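Local coordinates for choline/ethanolamine kinase family protein (Mesorhizobium loti, PDB 3DXQ) that probably phosphorylates ethanolamine or a related small amino alcohol, as a member of the choline/ethanolamine kinase group of phosphotransferases, at residues V243-Y246 with K247-D251; P205-D208 with L209-S213. All blocks are in the same frame, centred on the assembly; numbering follows the deposited sequence.

Contact 1 of 2, residues V243-Y246 with K247-D251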
loop_
_atom_site.group_PDB
_atom_site.type_symbol
_atom_site.label_atom_id
_atom_site.label_comp_id
_atom_site.label_asym_id
_atom_site.label_seq_id
_atom_site.Cartn_x
_atom_site.Cartn_y
_atom_site.Cartn_z
ATOM N N VAL A 243 -9.706 -10.017 5.955
ATOM C CA VAL A 243 -9.147 -9.625 4.675
ATOM C C VAL A 243 -10.272 -9.049 3.811
ATOM O O VAL A 243 -10.183 -7.934 3.293
ATOM C CB VAL A 243 -8.462 -10.786 3.965
ATOM C CG1 VAL A 243 -7.844 -10.292 2.682
ATOM C CG2 VAL A 243 -7.406 -11.391 4.844
ATOM N N VAL A 244 -11.354 -9.784 3.681
ATOM C CA VAL A 244 -12.465 -9.298 2.860
ATOM C C VAL A 244 -12.977 -7.940 3.382
ATOM O O VAL A 244 -13.265 -7.040 2.599
ATOM C CB VAL A 244 -13.562 -10.351 2.771
ATOM C CG1 VAL A 244 -14.806 -9.807 2.085
ATOM C CG2 VAL A 244 -13.021 -11.556 2.033
ATOM N N ILE A 245 -13.041 -7.786 4.702
ATOM C CA ILE A 245 -13.488 -6.536 5.315
ATOM C C ILE A 245 -12.586 -5.365 4.904
ATOM O O ILE A 245 -13.076 -4.271 4.537
ATOM C CB ILE A 245 -13.538 -6.663 6.863
ATOM C CG1 ILE A 245 -14.841 -7.341 7.281
ATOM C CG2 ILE A 245 -13.462 -5.318 7.538
ATOM C CD1 ILE A 245 -16.054 -6.588 6.818
ATOM N N TYR A 246 -11.277 -5.602 4.947
ATOM C CA TYR A 246 -10.316 -4.579 4.557
ATOM C C TYR A 246 -10.334 -4.323 3.048
ATOM O O TYR A 246 -10.138 -3.181 2.622
ATOM C CB TYR A 246 -8.902 -4.916 5.060
ATOM C CG TYR A 246 -8.790 -4.857 6.577
ATOM C CD1 TYR A 246 -9.230 -3.746 7.286
ATOM C CD2 TYR A 246 -8.233 -5.907 7.294
ATOM C CE1 TYR A 246 -9.140 -3.690 8.679
ATOM C CE2 TYR A 246 -8.122 -5.861 8.688
ATOM C CZ TYR A 246 -8.583 -4.746 9.379
ATOM O OH TYR A 246 -8.470 -4.691 10.761
ATOM N N LYS A 247 -10.560 -5.357 2.239
ATOM C CA LYS A 247 -10.753 -5.120 0.810
ATOM C C LYS A 247 -11.797 -4.009 0.646
ATOM O O LYS A 247 -11.569 -3.047 -0.071
ATOM C CB LYS A 247 -11.239 -6.375 0.083
ATOM C CG LYS A 247 -10.176 -7.331 -0.425
ATOM C CD LYS A 247 -10.852 -8.609 -0.920
ATOM C CE LYS A 247 -10.229 -9.178 -2.176
ATOM N NZ LYS A 247 -10.763 -10.539 -2.527
ATOM N N ALA A 248 -12.924 -4.128 1.341
ATOM C CA ALA A 248 -13.991 -3.132 1.231
ATOM C C ALA A 248 -13.559 -1.782 1.801
ATOM O O ALA A 248 -13.725 -0.761 1.147
ATOM C CB ALA A 248 -15.290 -3.623 1.916
HETATM N N MSE A 249 -13.011 -1.772 3.012
HETATM C CA MSE A 249 -12.615 -0.516 3.654
HETATM C C MSE A 249 -11.501 0.205 2.929
HETATM O O MSE A 249 -11.448 1.426 2.944
HETATM C CB MSE A 249 -12.181 -0.756 5.095
HETATM C CG MSE A 249 -13.302 -1.130 6.046
HETATM SE SE MSE A 249 -14.933 -0.055 5.776
HETATM C CE MSE A 249 -15.633 -0.196 7.536
ATOM N N CYS A 250 -10.600 -0.560 2.325
ATOM C CA CYS A 250 -9.507 -0.015 1.543
ATOM C C CYS A 250 -10.033 0.786 0.370
ATOM O O CYS A 250 -9.654 1.921 0.155
ATOM C CB CYS A 250 -8.633 -1.153 1.040
ATOM S SG CYS A 250 -7.118 -0.618 0.277
ATOM N N ASP A 251 -10.938 0.195 -0.390
ATOM C CA ASP A 251 -11.591 0.917 -1.479
ATOM C C ASP A 251 -12.322 2.154 -0.982
ATOM O O ASP A 251 -12.279 3.202 -1.626
ATOM C CB ASP A 251 -12.595 0.024 -2.211
ATOM C CG ASP A 251 -12.000 -0.701 -3.410
ATOM O OD1 ASP A 251 -11.005 -0.228 -3.986
ATOM O OD2 ASP A 251 -12.564 -1.742 -3.801
#

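Contact 2 of 2, residues P205-D208 with L209-S213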
loop_
_atom_site.group_PDB
_atom_site.type_symbol
_atom_site.label_atom_id
_atom_site.label_comp_id
_atom_site.label_asym_id
_atom_site.label_seq_id
_atom_site.Cartn_x
_atom_site.Cartn_y
_atom_site.Cartn_z
ATOM N N PRO A 205 -2.320 -6.559 10.778
ATOM C CA PRO A 205 -1.546 -7.136 9.702
ATOM C C PRO A 205 -2.362 -7.497 8.479
ATOM O O PRO A 205 -1.846 -7.418 7.366
ATOM C CB PRO A 205 -0.972 -8.420 10.336
ATOM C CG PRO A 205 -1.728 -8.628 11.586
ATOM C CD PRO A 205 -2.057 -7.261 12.043
ATOM N N LEU A 206 -3.615 -7.896 8.671
ATOM C CA LEU A 206 -4.465 -8.280 7.546
ATOM C C LEU A 206 -4.939 -7.112 6.692
ATOM O O LEU A 206 -5.578 -7.313 5.647
ATOM C CB LEU A 206 -5.656 -9.143 8.017
ATOM C CG LEU A 206 -5.226 -10.425 8.715
ATOM C CD1 LEU A 206 -6.369 -11.403 8.832
ATOM C CD2 LEU A 206 -3.999 -11.064 8.023
ATOM N N TRP A 207 -4.636 -5.891 7.111
ATOM C CA TRP A 207 -4.946 -4.746 6.265
ATOM C C TRP A 207 -4.061 -4.805 5.024
ATOM O O TRP A 207 -4.521 -4.513 3.915
ATOM C CB TRP A 207 -4.699 -3.426 6.971
ATOM C CG TRP A 207 -4.605 -2.319 6.012
ATOM C CD1 TRP A 207 -3.483 -1.900 5.355
ATOM C CD2 TRP A 207 -5.673 -1.481 5.570
ATOM N NE1 TRP A 207 -3.789 -0.845 4.526
ATOM C CE2 TRP A 207 -5.124 -0.558 4.648
ATOM C CE3 TRP A 207 -7.032 -1.409 5.873
ATOM C CZ2 TRP A 207 -5.884 0.405 4.020
ATOM C CZ3 TRP A 207 -7.798 -0.445 5.246
ATOM C CH2 TRP A 207 -7.224 0.450 4.324
ATOM N N ASP A 208 -2.794 -5.169 5.226
ATOM C CA ASP A 208 -1.839 -5.294 4.139
ATOM C C ASP A 208 -2.292 -6.313 3.110
ATOM O O ASP A 208 -2.233 -6.051 1.891
ATOM C CB ASP A 208 -0.442 -5.688 4.677
ATOM C CG ASP A 208 0.364 -4.487 5.192
ATOM O OD1 ASP A 208 -0.109 -3.322 5.060
ATOM O OD2 ASP A 208 1.494 -4.708 5.699
ATOM N N LEU A 209 -2.732 -7.473 3.598
ATOM C CA LEU A 209 -3.239 -8.541 2.715
ATOM C C LEU A 209 -4.459 -8.069 1.949
ATOM O O LEU A 209 -4.545 -8.260 0.735
ATOM C CB LEU A 209 -3.541 -9.843 3.474
ATOM C CG LEU A 209 -2.288 -10.696 3.759
ATOM C CD1 LEU A 209 -1.266 -9.999 4.675
ATOM C CD2 LEU A 209 -2.630 -12.052 4.354
ATOM N N GLY A 210 -5.383 -7.416 2.643
ATOM C CA GLY A 210 -6.605 -6.936 1.974
ATOM C C GLY A 210 -6.305 -5.873 0.928
ATOM O O GLY A 210 -6.902 -5.849 -0.161
ATOM N N ASP A 211 -5.363 -4.996 1.261
ATOM C CA ASP A 211 -5.010 -3.891 0.380
ATOM C C ASP A 211 -4.369 -4.397 -0.904
ATOM O O ASP A 211 -4.761 -3.996 -2.001
ATOM C CB ASP A 211 -4.073 -2.933 1.095
ATOM C CG ASP A 211 -3.959 -1.570 0.398
ATOM O OD1 ASP A 211 -3.577 -1.475 -0.776
ATOM O OD2 ASP A 211 -4.199 -0.565 1.072
ATOM N N LEU A 212 -3.400 -5.287 -0.774
ATOM C CA LEU A 212 -2.762 -5.870 -1.944
ATOM C C LEU A 212 -3.784 -6.554 -2.821
ATOM O O LEU A 212 -3.771 -6.372 -4.034
ATOM C CB LEU A 212 -1.700 -6.879 -1.518
ATOM C CG LEU A 212 -1.037 -7.695 -2.611
ATOM C CD1 LEU A 212 -0.650 -6.769 -3.776
ATOM C CD2 LEU A 212 0.196 -8.437 -2.031
ATOM N N SER A 213 -4.671 -7.337 -2.214
ATOM C CA SER A 213 -5.689 -8.065 -2.971
ATOM C C SER A 213 -6.532 -7.150 -3.838
ATOM O O SER A 213 -6.715 -7.430 -5.029
ATOM C CB SER A 213 -6.611 -8.842 -2.029
ATOM O OG SER A 213 -7.514 -9.657 -2.751
#

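Contact 1 of 2, residues V243-Y246 with K247-D251
Some two and a half turns of the long helix 237-263 hold Val243-Tyr246 against Lys247-Asp251 through four successive i to i+4 backbone hydrogen bonds. Lys247 N donates to Val243 O at 2.8 Å, its N-H aimed nearly straight at the oxygen (165°). Met249 N reaches Ile245 O at 2.9 Å, and Cys250 N reaches Tyr246 O at 2.7 Å. The bond from Ala248 N to Val244 O is longer, at 3.2 Å. Side chains add little within this part of the helix. Ile245 CG2 meets selenomethionine Met249 CG at 4.4 Å, one helical turn on, and both residues pack on Val162 of helix 152-167. The aliphatic part of Lys247 starts with CB 3.3 Å from Val244 O. Its CG stands beside the backbone N (chi1 -87°) and the chain runs back past Val243 O and Val244 CA; it bends at chi3 (141°), and NZ ends in a salt bridge with Asp223. Tyr246 leaves the helix in another direction, its OH hydrogen-bonded to Asp204, while Val244 packs on helix 289-300. The result is the regular alpha-helical repeat of a buried helix, with neighbouring helices packed on several sides, in the mainly helical C-terminal lobe of this kinase-like fold.

Contact 2 of 2, residues P205-D208 with L209-S213
Trp207 and Asp211 sit one turn apart at the start of helix 206-215, and the indole is the side chain to follow. Beyond CB, CG stands anti to the backbone N (chi1 162°), and the indole slants outward and forward, over toward Asp211. On the five-membered ring, NE1 has its hydrogen-bond acceptor in the backbone, Cys178 O. Next along the rim, CZ2 comes within 3.5 Å of Asp211 OD2, whose carboxylate crosses the indole with the two planes 64° apart. Asp211 CB sits over one face, 3.9 Å above the ring plane and displaced toward the rim. The six-membered side of the ring faces helix 237-263, where it packs on Cys250. Asp208 OD1 lies at the ring's edge, in its plane, and accepts from Cys178 N; OD2 of the same carboxylate takes bonds from His177 N and His118 NE2.

Beneath these groups the backbone makes successive i to i+4 bonds: Asp211 N to Trp207 O at 2.8 Å, Gly210 N to Leu206 O at 3.0 Å, and Leu212 N to Asp208 O at 3.0 Å. Leu206 and Leu209 form a separate apolar patch, their CD2 atoms 4.0 Å apart, against Tyr230 of helix 220-231.

The chemistry is that of buried polar groups matched to specific partners. Trp207 and Asp208 together grip both backbone polar atoms of Cys178, and the three N-H donors around Asp208 would probably stabilise its carboxylate in the charged form, fixing the helix start against the 177-178 backbone.

Overall arrangement
Along the chain, contact 2 (205-213) comes first, just after strand 201-203, at the beginning of helix 206-215. Helix 220-231 then intervenes before contact 1 (243-251), inside helix 237-263. Neither closes a loop: each is a continuous run local to its own helix, and the two follow in series, neither nested nor crossed. They nevertheless meet in space, their centres about 8 Å apart: Tyr246 lies against Leu206 and Trp207, Cys250 against Asp211, and Lys247 against Ser213. Asp223 of helix 220-231 bridges the pair, its other carboxylate oxygen hydrogen-bonded to Ser213 OG. Contact 2 reaches on to helix 106-118, contact 1 to helices 152-167, 271-287 and 289-300.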